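Local coordinates for ABC transporter, substrate binding protein (Mannopine) (Agrobacterium fabrum, PDB 5L9S) that probably binds the opine mannopine in the periplasm as the solute-binding component of an ABC transporter, captured here open and without ligand, at residues 82-85 with 86-89; 294-297 with 298-302. All coordinates share one frame; numbering follows the deposited sequence.

Interaction 1: 82-85 with 86-89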
loop_
_atom_site.group_PDB
_atom_site.type_symbol
_atom_site.label_atom_id
_atom_site.label_comp_id
_atom_site.label_asym_id
_atom_site.label_seq_id
_atom_site.Cartn_x
_atom_site.Cartn_y
_atom_site.Cartn_z
ATOM N N SER A 82 -12.033 -10.196 -13.189
ATOM C CA SER A 82 -11.564 -9.976 -14.572
ATOM C C SER A 82 -12.669 -9.583 -15.582
ATOM O O SER A 82 -12.496 -8.607 -16.307
ATOM C CB SER A 82 -10.795 -11.196 -15.075
ATOM O OG SER A 82 -9.617 -11.381 -14.307
ATOM N N ASP A 83 -13.806 -10.294 -15.590
ATOM C CA ASP A 83 -14.934 -9.961 -16.469
ATOM C C ASP A 83 -15.534 -8.578 -16.135
ATOM O O ASP A 83 -15.644 -7.739 -17.031
ATOM C CB ASP A 83 -16.006 -11.083 -16.540
ATOM C CG ASP A 83 -16.597 -11.656 -15.250
ATOM O OD1 ASP A 83 -16.188 -11.202 -14.145
ATOM O OD2 ASP A 83 -17.442 -12.582 -15.346
ATOM N N PHE A 84 -15.862 -8.338 -14.844
ATOM C CA PHE A 84 -16.404 -7.078 -14.308
ATOM C C PHE A 84 -15.471 -5.875 -14.568
ATOM O O PHE A 84 -15.938 -4.767 -14.832
ATOM C CB PHE A 84 -16.673 -7.237 -12.793
ATOM C CG PHE A 84 -16.813 -5.959 -11.994
ATOM C CD1 PHE A 84 -18.050 -5.341 -11.852
ATOM C CD2 PHE A 84 -15.710 -5.381 -11.375
ATOM C CE1 PHE A 84 -18.179 -4.157 -11.116
ATOM C CE2 PHE A 84 -15.836 -4.190 -10.656
ATOM C CZ PHE A 84 -17.071 -3.588 -10.527
ATOM N N CYS A 85 -14.161 -6.119 -14.455
ATOM C CA CYS A 85 -13.048 -5.193 -14.612
ATOM C C CYS A 85 -12.964 -4.495 -15.963
ATOM O O CYS A 85 -12.425 -3.386 -16.041
ATOM C CB CYS A 85 -11.748 -5.925 -14.304
ATOM S SG CYS A 85 -11.586 -6.441 -12.576
ATOM N N MET A 86 -13.420 -5.177 -17.024
ATOM C CA MET A 86 -13.416 -4.724 -18.412
ATOM C C MET A 86 -14.130 -3.393 -18.616
ATOM O O MET A 86 -13.643 -2.565 -19.384
ATOM C CB MET A 86 -14.003 -5.809 -19.329
ATOM C CG MET A 86 -12.991 -6.862 -19.724
ATOM S SD MET A 86 -13.716 -8.401 -20.341
ATOM C CE MET A 86 -12.319 -9.489 -20.172
ATOM N N GLN A 87 -15.245 -3.175 -17.880
ATOM C CA GLN A 87 -16.083 -1.972 -17.931
ATOM C C GLN A 87 -15.352 -0.683 -17.495
ATOM O O GLN A 87 -15.866 0.411 -17.731
ATOM C CB GLN A 87 -17.397 -2.172 -17.141
ATOM C CG GLN A 87 -17.315 -1.836 -15.650
ATOM C CD GLN A 87 -18.627 -1.956 -14.911
ATOM O OE1 GLN A 87 -18.692 -2.543 -13.832
ATOM N NE2 GLN A 87 -19.697 -1.375 -15.444
ATOM N N PHE A 88 -14.171 -0.805 -16.881
ATOM C CA PHE A 88 -13.406 0.358 -16.439
ATOM C C PHE A 88 -12.274 0.742 -17.415
ATOM O O PHE A 88 -11.293 1.385 -17.014
ATOM C CB PHE A 88 -12.909 0.163 -14.997
ATOM C CG PHE A 88 -14.036 0.045 -14.002
ATOM C CD1 PHE A 88 -14.778 1.162 -13.632
ATOM C CD2 PHE A 88 -14.379 -1.183 -13.461
ATOM C CE1 PHE A 88 -15.840 1.050 -12.726
ATOM C CE2 PHE A 88 -15.435 -1.291 -12.552
ATOM C CZ PHE A 88 -16.160 -0.174 -12.189
ATOM N N ILE A 89 -12.435 0.369 -18.708
ATOM C CA ILE A 89 -11.521 0.690 -19.824
ATOM C C ILE A 89 -12.316 1.576 -20.849
ATOM O O ILE A 89 -12.167 1.491 -22.067
ATOM C CB ILE A 89 -10.770 -0.568 -20.412
ATOM C CG1 ILE A 89 -10.183 -1.504 -19.287
ATOM C CG2 ILE A 89 -9.688 -0.188 -21.452
ATOM C CD1 ILE A 89 -9.077 -0.892 -18.288
#
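Met86 continues directly from Cys85, and i to i+3 bonds tie the short, weakly bonded helix 82-85 to the residues after it. Phe88 N donates to Cys85 O at 3.2 Å with an N-H...O angle of 161°; the bond from Met86 N to Asp83 O, 3.4 Å, is weak. Among the side chains, Phe84 and Phe88 meet one turn apart. The edge of the Phe88 ring is directed at the Phe84 face in an offset edge-to-face pair, centroids 5.4 Å apart and planes at 64°, with Phe88 CE2 3.5 Å from Phe84 CZ. CG of Phe84 lies opposite its own backbone N (chi1 161°), which carries the ring along the chain to Phe88. The aliphatic part of Gln87 fills in beside them: its CG lies 3.6 Å above the Phe88 ring plane, toward the rim, and 3.3 Å from Phe84 O. Met86, extended beyond CG, runs back past the carbonyl oxygens of Ser82 and Asp83. Leu251 and Ile254 of helix 247-258 touch Phe84, Leu258 touches Phe88, and Cys85 SG forms a disulfide with Cys99. The result is a short helical turn with an i to i+4 aromatic pair, packed on a neighbouring helix and cross-linked by a disulfide.

Interaction 2: 294-297 with 298-302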
loop_
_atom_site.group_PDB
_atom_site.type_symbol
_atom_site.label_atom_id
_atom_site.label_comp_id
_atom_site.label_asym_id
_atom_site.label_seq_id
_atom_site.Cartn_x
_atom_site.Cartn_y
_atom_site.Cartn_z
ATOM N N SER A 294 2.190 13.094 -6.857
ATOM C CA SER A 294 1.276 13.530 -7.907
ATOM C C SER A 294 0.968 12.314 -8.808
ATOM O O SER A 294 1.622 11.283 -8.651
ATOM C CB SER A 294 1.944 14.630 -8.721
ATOM O OG SER A 294 3.010 14.048 -9.451
ATOM N N ALA A 295 0.063 12.448 -9.780
ATOM C CA ALA A 295 -0.205 11.389 -10.746
ATOM C C ALA A 295 1.049 11.143 -11.648
ATOM O O ALA A 295 1.346 9.992 -11.959
ATOM C CB ALA A 295 -1.419 11.731 -11.598
ATOM N N ALA A 296 1.817 12.190 -11.993
ATOM C CA ALA A 296 3.063 12.031 -12.779
ATOM C C ALA A 296 4.176 11.291 -11.971
ATOM O O ALA A 296 4.975 10.569 -12.568
ATOM C CB ALA A 296 3.566 13.374 -13.266
ATOM N N ASP A 297 4.215 11.446 -10.617
ATOM C CA ASP A 297 5.187 10.716 -9.785
ATOM C C ASP A 297 4.825 9.247 -9.847
ATOM O O ASP A 297 5.707 8.434 -10.110
ATOM C CB ASP A 297 5.204 11.190 -8.312
ATOM C CG ASP A 297 5.688 12.611 -8.053
ATOM O OD1 ASP A 297 6.779 12.981 -8.563
ATOM O OD2 ASP A 297 5.016 13.333 -7.288
ATOM N N VAL A 298 3.517 8.916 -9.693
ATOM C CA VAL A 298 2.992 7.544 -9.749
ATOM C C VAL A 298 3.331 6.864 -11.114
ATOM O O VAL A 298 3.848 5.751 -11.111
ATOM C CB VAL A 298 1.482 7.439 -9.375
ATOM C CG1 VAL A 298 1.001 5.991 -9.370
ATOM C CG2 VAL A 298 1.172 8.105 -8.031
ATOM N N GLU A 299 3.154 7.550 -12.254
ATOM C CA GLU A 299 3.456 6.908 -13.539
ATOM C C GLU A 299 4.933 6.931 -13.950
ATOM O O GLU A 299 5.350 6.034 -14.687
ATOM C CB GLU A 299 2.563 7.426 -14.695
ATOM C CG GLU A 299 2.518 8.931 -14.936
ATOM C CD GLU A 299 1.208 9.514 -15.463
ATOM O OE1 GLU A 299 1.202 10.707 -15.855
ATOM O OE2 GLU A 299 0.178 8.797 -15.443
ATOM N N ASN A 300 5.725 7.912 -13.489
ATOM C CA ASN A 300 7.120 8.034 -13.927
ATOM C C ASN A 300 8.235 7.702 -12.929
ATOM O O ASN A 300 9.372 7.544 -13.372
ATOM C CB ASN A 300 7.382 9.449 -14.460
ATOM C CG ASN A 300 6.373 9.985 -15.452
ATOM O OD1 ASN A 300 5.544 9.260 -16.015
ATOM N ND2 ASN A 300 6.432 11.283 -15.693
ATOM N N ARG A 301 7.969 7.664 -11.613
ATOM C CA ARG A 301 9.061 7.431 -10.650
ATOM C C ARG A 301 8.777 6.355 -9.593
ATOM O O ARG A 301 9.726 5.809 -9.021
ATOM C CB ARG A 301 9.436 8.734 -9.928
ATOM C CG ARG A 301 9.743 9.897 -10.821
ATOM C CD ARG A 301 10.654 10.877 -10.146
ATOM N NE ARG A 301 9.946 11.616 -9.108
ATOM C CZ ARG A 301 10.551 12.306 -8.146
ATOM N NH1 ARG A 301 11.879 12.359 -8.088
ATOM N NH2 ARG A 301 9.836 12.961 -7.243
ATOM N N ILE A 302 7.496 6.122 -9.276
ATOM C CA ILE A 302 7.082 5.154 -8.264
ATOM C C ILE A 302 7.261 3.694 -8.756
ATOM O O ILE A 302 7.186 3.406 -9.956
ATOM C CB ILE A 302 5.619 5.479 -7.761
ATOM C CG1 ILE A 302 5.601 6.284 -6.481
ATOM C CG2 ILE A 302 4.713 4.268 -7.615
ATOM C CD1 ILE A 302 5.617 7.715 -6.690
#
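Asp297 lies alongside Arg301, one turn further on, the two side chains pointing the same way, with OD1 at the edge of the guanidinium and near its plane. This salt bridge is loose: Asp297 OD1 is 3.3 Å from Arg301 NH2, both N-H bonds to it are weak, and the carboxylate and guanidinium planes are 43° apart. The other carboxylate oxygen serves the helix start. Ser294 N donates to Asp297 OD2 at 2.9 Å, on the anti side, while Asp297 N donates to Ser294 OG at 3.1 Å, a capping box with Ser294 as N-cap. With CG beside its own backbone N (chi1 -66°), Asp297 turns its carboxylate back toward the cap. Regular i to i+4 bonds follow, such as Val298 N to Ser294 O at 3.2 Å. At the far end Asp297 O is gripped twice, by Arg301 N at 2.8 Å and Ile302 N at 3.0 Å, as Arg301 leaves helical geometry. Glu299 O and Ile302 O each accept a bond from Arg163. Helix 295-300 lies against strand 224-240, where Leu233 meets Val298 and Ile302 and Tyr228 meets Asp297 and Arg301, while Gln278 of helix 278-283 touches Ala295 and Glu299.

How the interactions relate
Both contacts are local and follow one another along the chain, so they neither nest nor cross. Each contact closes no more than a helical turn. Interaction 1 comes first, at the turn leaving helix 82-85. The disulfide from interaction 1 bridges the loop to Cys99, at the start of strand 99-100, and its aromatic side chains reach a much later element, helix 247-258. After the helices up to 286-289, interaction 2 spans the short helix 295-300 with its N-cap and the residues after it; this helix precedes the C-terminal helix 307-325 and packs on strand 224-240. The centres of interactions 1 and 2 are about 24 Å apart, without touching. Strand 224-240 and helix 247-258, consecutive in the chain, receive interactions 2 and 1 respectively.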